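Long-range contacts in MtVAO615 (Myceliophthora thermophila, PDB 6F72), which probably acts as an oxidoreductase of unidentified substrate whose bicovalently bound FAD, once reduced, reacts rapidly with molecular oxygen: residues H215-G220 and A294-D299; A358-V363 and V383-S388. All blocks are in the same frame, centred on the assembly; numbering follows the deposited sequence.

Contact 1. Residues H215-G220 and A294-D299; sequences HRIVGG and ARLHRD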
loop_
_atom_site.group_PDB
_atom_site.type_symbol
_atom_site.label_atom_id
_atom_site.label_comp_id
_atom_site.label_asym_id
_atom_site.label_seq_id
_atom_site.Cartn_x
_atom_site.Cartn_y
_atom_site.Cartn_z
ATOM N N HIS A 215 -9.862 -19.196 -10.148
ATOM C CA HIS A 215 -8.497 -18.640 -10.147
ATOM C C HIS A 215 -8.134 -17.821 -8.881
ATOM O O HIS A 215 -9.016 -17.414 -8.109
ATOM C CB HIS A 215 -8.263 -17.791 -11.403
ATOM C CG HIS A 215 -8.395 -18.561 -12.681
ATOM N ND1 HIS A 215 -9.533 -18.525 -13.453
ATOM C CD2 HIS A 215 -7.540 -19.407 -13.310
ATOM C CE1 HIS A 215 -9.375 -19.309 -14.507
ATOM N NE2 HIS A 215 -8.175 -19.858 -14.443
ATOM N N ARG A 216 -6.829 -17.597 -8.695
ATOM C CA ARG A 216 -6.278 -16.715 -7.661
ATOM C C ARG A 216 -5.598 -15.534 -8.340
ATOM O O ARG A 216 -5.060 -15.677 -9.446
ATOM C CB ARG A 216 -5.228 -17.454 -6.830
ATOM C CG ARG A 216 -5.679 -18.772 -6.226
ATOM C CD ARG A 216 -4.487 -19.676 -5.939
ATOM N NE ARG A 216 -4.898 -20.933 -5.304
ATOM C CZ ARG A 216 -4.133 -22.011 -5.180
ATOM N NH1 ARG A 216 -2.894 -22.017 -5.648
ATOM N NH2 ARG A 216 -4.616 -23.095 -4.588
ATOM N N ILE A 217 -5.644 -14.374 -7.692
ATOM C CA ILE A 217 -4.850 -13.205 -8.103
ATOM C C ILE A 217 -3.976 -12.712 -6.935
ATOM O O ILE A 217 -4.386 -12.764 -5.770
ATOM C CB ILE A 217 -5.716 -12.054 -8.691
ATOM C CG1 ILE A 217 -4.826 -10.967 -9.334
ATOM C CG2 ILE A 217 -6.656 -11.476 -7.632
ATOM C CD1 ILE A 217 -5.545 -9.948 -10.196
ATOM N N VAL A 218 -2.782 -12.231 -7.282
ATOM C CA VAL A 218 -1.821 -11.672 -6.327
ATOM C C VAL A 218 -2.243 -10.260 -5.875
ATOM O O VAL A 218 -2.200 -9.289 -6.651
ATOM C CB VAL A 218 -0.373 -11.705 -6.893
ATOM C CG1 VAL A 218 0.620 -11.052 -5.945
ATOM C CG2 VAL A 218 0.047 -13.138 -7.206
ATOM N N GLY A 219 -2.607 -10.162 -4.595
ATOM C CA GLY A 219 -3.053 -8.909 -4.010
ATOM C C GLY A 219 -2.777 -8.834 -2.527
ATOM O O GLY A 219 -2.379 -9.825 -1.905
ATOM N N GLY A 220 -3.027 -7.657 -1.958
ATOM C CA GLY A 220 -2.712 -7.370 -0.552
ATOM C C GLY A 220 -3.601 -8.048 0.473
ATOM O O GLY A 220 -4.665 -8.590 0.152
ATOM N N ALA A 294 -3.439 -8.469 -15.720
ATOM C CA ALA A 294 -2.549 -9.267 -14.894
ATOM C C ALA A 294 -2.896 -10.735 -14.944
ATOM O O ALA A 294 -4.061 -11.113 -15.129
ATOM C CB ALA A 294 -2.566 -8.776 -13.457
ATOM N N ARG A 295 -1.858 -11.541 -14.763
ATOM C CA ARG A 295 -1.953 -12.990 -14.641
ATOM C C ARG A 295 -2.953 -13.450 -13.579
ATOM O O ARG A 295 -3.013 -12.902 -12.484
ATOM C CB ARG A 295 -0.566 -13.587 -14.341
ATOM C CG ARG A 295 0.535 -13.120 -15.286
ATOM C CD ARG A 295 1.834 -13.925 -15.160
ATOM N NE ARG A 295 2.472 -13.822 -13.848
ATOM C CZ ARG A 295 3.711 -14.233 -13.558
ATOM N NH1 ARG A 295 4.491 -14.783 -14.502
ATOM N NH2 ARG A 295 4.177 -14.094 -12.318
ATOM N N LEU A 296 -3.757 -14.436 -13.949
ATOM C CA LEU A 296 -4.543 -15.215 -13.007
ATOM C C LEU A 296 -3.911 -16.579 -12.880
ATOM O O LEU A 296 -3.249 -17.030 -13.800
ATOM C CB LEU A 296 -5.994 -15.356 -13.480
ATOM C CG LEU A 296 -6.888 -14.127 -13.317
ATOM C CD1 LEU A 296 -8.294 -14.459 -13.783
ATOM C CD2 LEU A 296 -6.904 -13.637 -11.875
ATOM N N HIS A 297 -4.122 -17.240 -11.751
ATOM C CA HIS A 297 -3.487 -18.531 -11.498
ATOM C C HIS A 297 -4.544 -19.540 -11.095
ATOM O O HIS A 297 -5.478 -19.186 -10.385
ATOM C CB HIS A 297 -2.444 -18.370 -10.398
ATOM C CG HIS A 297 -1.551 -17.181 -10.588
ATOM N ND1 HIS A 297 -0.418 -17.222 -11.371
ATOM C CD2 HIS A 297 -1.632 -15.916 -10.109
ATOM C CE1 HIS A 297 0.162 -16.036 -11.367
ATOM N NE2 HIS A 297 -0.551 -15.225 -10.606
ATOM N N ARG A 298 -4.411 -20.781 -11.558
ATOM C CA ARG A 298 -5.382 -21.827 -11.242
ATOM C C ARG A 298 -5.554 -21.990 -9.727
ATOM O O ARG A 298 -4.571 -22.107 -8.991
ATOM C CB ARG A 298 -5.010 -23.163 -11.903
ATOM C CG ARG A 298 -6.109 -24.227 -11.873
ATOM C CD ARG A 298 -7.347 -23.788 -12.660
ATOM N NE ARG A 298 -8.418 -24.792 -12.683
ATOM C CZ ARG A 298 -9.378 -24.912 -11.759
ATOM N NH1 ARG A 298 -9.422 -24.099 -10.708
ATOM N NH2 ARG A 298 -10.308 -25.855 -11.890
ATOM N N ASP A 299 -6.807 -21.958 -9.276
ATOM C CA ASP A 299 -7.128 -22.111 -7.859
ATOM C C ASP A 299 -7.201 -23.593 -7.493
ATOM O O ASP A 299 -7.203 -24.458 -8.365
ATOM C CB ASP A 299 -8.447 -21.393 -7.547
ATOM C CG ASP A 299 -8.630 -21.076 -6.066
ATOM O OD1 ASP A 299 -7.661 -21.112 -5.268
ATOM O OD2 ASP A 299 -9.779 -20.777 -5.705
HETATM O O HOH W 1 -1.732 -12.192 -10.140
#
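R216 and D299 meet at about a right angle, NE giving its hydrogen to OD1 at 2.8 Å in a salt bridge. OD1 uses its anti lone pair, and the guanidinium and carboxylate planes stand 77° apart, with the oxygen tilted 20° out of the guanidinium plane. The arginine chain runs extended from CG to NE; with chi1 at -53°, CG sits beside the backbone N and passes close to the same oxygen. One face of the guanidinium is covered, toward the rim, by the carbonyl O of R298. Beyond the pair, NH2 bonds G300 O, NH1 bonds Y244 OH, and OD1 also accepts from Y391 N. A leucine in place of R216 would probably leave the D299 carboxylate without its cationic mate and the G300 carbonyl without this donor. Next to the salt bridge the backbones pair, R216 N to H297 O at 2.7 Å and H297 N to R216 O at 2.9 Å. H215 turns its ring edge to the H297 carbonyl, and its CB lies 3.9 Å from CB of L296. CD2 of L296 then packs 3.7 Å from CB of I217. Where the strands part, one water accepts from V218 N at 3.0 Å, donates to R295 O at 2.8 Å and also hydrogen-bonds H297 NE2, while Y244 stacks on the H297 ring. This is a short antiparallel strand pairing of the PCMH-type FAD-binding domain; its first segment leads to G220, which touches the FAD, and on to C222, one of the two residues bonded covalently to it.

Contact 2. Residues A358-V363 and V383-S388; sequences ADRDAV and VQPRVS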
loop_
_atom_site.group_PDB
_atom_site.type_symbol
_atom_site.label_atom_id
_atom_site.label_comp_id
_atom_site.label_asym_id
_atom_site.label_seq_id
_atom_site.Cartn_x
_atom_site.Cartn_y
_atom_site.Cartn_z
ATOM N N ALA A 358 -1.686 -27.563 -0.508
ATOM C CA ALA A 358 -1.324 -28.502 0.559
ATOM C C ALA A 358 -2.555 -29.035 1.275
ATOM O O ALA A 358 -3.366 -28.253 1.756
ATOM C CB ALA A 358 -0.366 -27.854 1.558
ATOM N N ASP A 359 -2.704 -30.360 1.330
ATOM C CA ASP A 359 -3.740 -30.953 2.183
ATOM C C ASP A 359 -3.242 -31.085 3.632
ATOM O O ASP A 359 -2.147 -30.603 3.968
ATOM C CB ASP A 359 -4.334 -32.260 1.604
ATOM C CG ASP A 359 -3.369 -33.445 1.641
ATOM O OD1 ASP A 359 -2.816 -33.788 2.712
ATOM O OD2 ASP A 359 -3.199 -34.078 0.576
ATOM N N ARG A 360 -4.049 -31.733 4.475
ATOM C CA ARG A 360 -3.783 -31.825 5.908
ATOM C C ARG A 360 -2.472 -32.555 6.266
ATOM O O ARG A 360 -1.750 -32.129 7.176
ATOM C CB ARG A 360 -4.994 -32.428 6.639
ATOM C CG ARG A 360 -4.895 -32.448 8.160
ATOM C CD ARG A 360 -4.513 -31.091 8.748
ATOM N NE ARG A 360 -3.983 -31.215 10.103
ATOM C CZ ARG A 360 -4.727 -31.195 11.208
ATOM N NH1 ARG A 360 -6.050 -31.054 11.131
ATOM N NH2 ARG A 360 -4.144 -31.320 12.393
ATOM N N ASP A 361 -2.166 -33.634 5.547
ATOM C CA ASP A 361 -0.895 -34.338 5.747
ATOM C C ASP A 361 0.293 -33.469 5.327
ATOM O O ASP A 361 1.345 -33.490 5.979
ATOM C CB ASP A 361 -0.874 -35.677 5.004
ATOM C CG ASP A 361 -1.979 -36.629 5.455
ATOM O OD1 ASP A 361 -2.389 -36.605 6.641
ATOM O OD2 ASP A 361 -2.435 -37.417 4.600
ATOM N N ALA A 362 0.102 -32.690 4.262
ATOM C CA ALA A 362 1.132 -31.792 3.742
ATOM C C ALA A 362 1.365 -30.583 4.662
ATOM O O ALA A 362 2.512 -30.210 4.912
ATOM C CB ALA A 362 0.801 -31.361 2.320
ATOM N N VAL A 363 0.277 -29.998 5.172
ATOM C CA VAL A 363 0.336 -28.957 6.213
ATOM C C VAL A 363 1.176 -29.447 7.408
ATOM O O VAL A 363 2.145 -28.785 7.798
ATOM C CB VAL A 363 -1.083 -28.493 6.642
ATOM C CG1 VAL A 363 -1.051 -27.633 7.905
ATOM C CG2 VAL A 363 -1.763 -27.735 5.505
ATOM N N VAL A 383 -1.519 -24.374 17.769
ATOM C CA VAL A 383 -1.459 -24.839 16.384
ATOM C C VAL A 383 -2.872 -25.200 15.969
ATOM O O VAL A 383 -3.493 -26.081 16.572
ATOM C CB VAL A 383 -0.573 -26.099 16.206
ATOM C CG1 VAL A 383 -0.199 -26.290 14.737
ATOM C CG2 VAL A 383 0.679 -26.043 17.073
ATOM N N GLN A 384 -3.377 -24.515 14.946
ATOM C CA GLN A 384 -4.722 -24.781 14.431
ATOM C C GLN A 384 -4.675 -24.915 12.910
ATOM O O GLN A 384 -4.924 -23.941 12.188
ATOM C CB GLN A 384 -5.730 -23.720 14.916
ATOM C CG GLN A 384 -6.101 -23.883 16.389
ATOM C CD GLN A 384 -6.651 -22.626 17.057
ATOM O OE1 GLN A 384 -6.258 -21.496 16.741
ATOM N NE2 GLN A 384 -7.549 -22.827 18.012
ATOM N N PRO A 385 -4.317 -26.124 12.418
ATOM C CA PRO A 385 -4.255 -26.360 10.985
ATOM C C PRO A 385 -5.649 -26.497 10.400
ATOM O O PRO A 385 -6.578 -26.891 11.105
ATOM C CB PRO A 385 -3.521 -27.706 10.870
ATOM C CG PRO A 385 -3.041 -28.044 12.239
ATOM C CD PRO A 385 -3.980 -27.348 13.168
ATOM N N ARG A 386 -5.775 -26.156 9.120
ATOM C CA ARG A 386 -6.991 -26.395 8.333
ATOM C C ARG A 386 -6.642 -26.505 6.855
ATOM O O ARG A 386 -5.494 -26.260 6.459
ATOM C CB ARG A 386 -8.070 -25.308 8.583
ATOM C CG ARG A 386 -7.695 -23.881 8.163
ATOM C CD ARG A 386 -8.817 -22.865 8.373
ATOM N NE ARG A 386 -9.136 -22.704 9.788
ATOM C CZ ARG A 386 -10.211 -23.204 10.390
ATOM N NH1 ARG A 386 -11.120 -23.890 9.710
ATOM N NH2 ARG A 386 -10.378 -23.007 11.686
ATOM N N VAL A 387 -7.630 -26.907 6.057
ATOM C CA VAL A 387 -7.534 -26.902 4.599
ATOM C C VAL A 387 -8.796 -26.207 4.053
ATOM O O VAL A 387 -9.914 -26.647 4.322
ATOM C CB VAL A 387 -7.403 -28.333 4.009
ATOM C CG1 VAL A 387 -7.410 -28.301 2.485
ATOM C CG2 VAL A 387 -6.141 -29.030 4.498
ATOM N N SER A 388 -8.603 -25.126 3.302
ATOM C CA SER A 388 -9.702 -24.448 2.605
ATOM C C SER A 388 -9.855 -25.011 1.184
ATOM O O SER A 388 -8.871 -25.418 0.569
ATOM C CB SER A 388 -9.476 -22.930 2.575
ATOM O OG SER A 388 -9.131 -22.437 3.864
#
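D359, whose carbonyl carbon rests against CG2 of V387, caps the helix that starts at R360: its OD1 accepts from D361 N at 2.9 Å, nearly along the C-O axis, and more weakly from A362 N at 3.5 Å. The cap serves the first turn of the helix itself; alongside it, V387 CG2 comes 3.4 Å from R360 N. R360 leaves the helix with CG anti to its backbone N, then bends at chi2 (51°), which carries CD toward P385 CB. The two side chains cross obliquely, and P385 CB lies over one face of the guanidinium, toward its rim, with CG 3.5 Å from NH2. The charge has its partner within the helix, where NE forms a salt bridge with D364. Deeper in, V363 CG1 packs 3.9 Å from P385 CB, while its CG2 approaches the carbonyl O of R386. The strand 382-388 is an outermost one of the seven-stranded antiparallel sheet, consistent with the cap domain of VAO-type flavoproteins, and it hydrogen-bonds to strand 302-310. No hydrogen bond crosses from helix to strand: the D359 cap and the R360-D364 salt bridge both stay within the helix and its N-cap, so the joint rests on van der Waals packing of methyls, proline ring and guanidinium face.

Both contacts are partly buried, but contact 1 lies deeper, its centre about 18 Å from the chain's centre against about 29 Å for that of contact 2; one of its nine touching residues is exposed, against three of seven. Contact 1 joins two strands of the FAD-binding region through paired backbones, a salt bridge and a shared water; contact 2 lays the start of a helix on a peripheral strand by packing alone. Arginine shows the difference, since R216 spends its charge across the contact while R360 offers a flat face and keeps its salt bridge inside its helix. They share no strand or helix, and their nearest atoms, about 7 Å apart, do not touch.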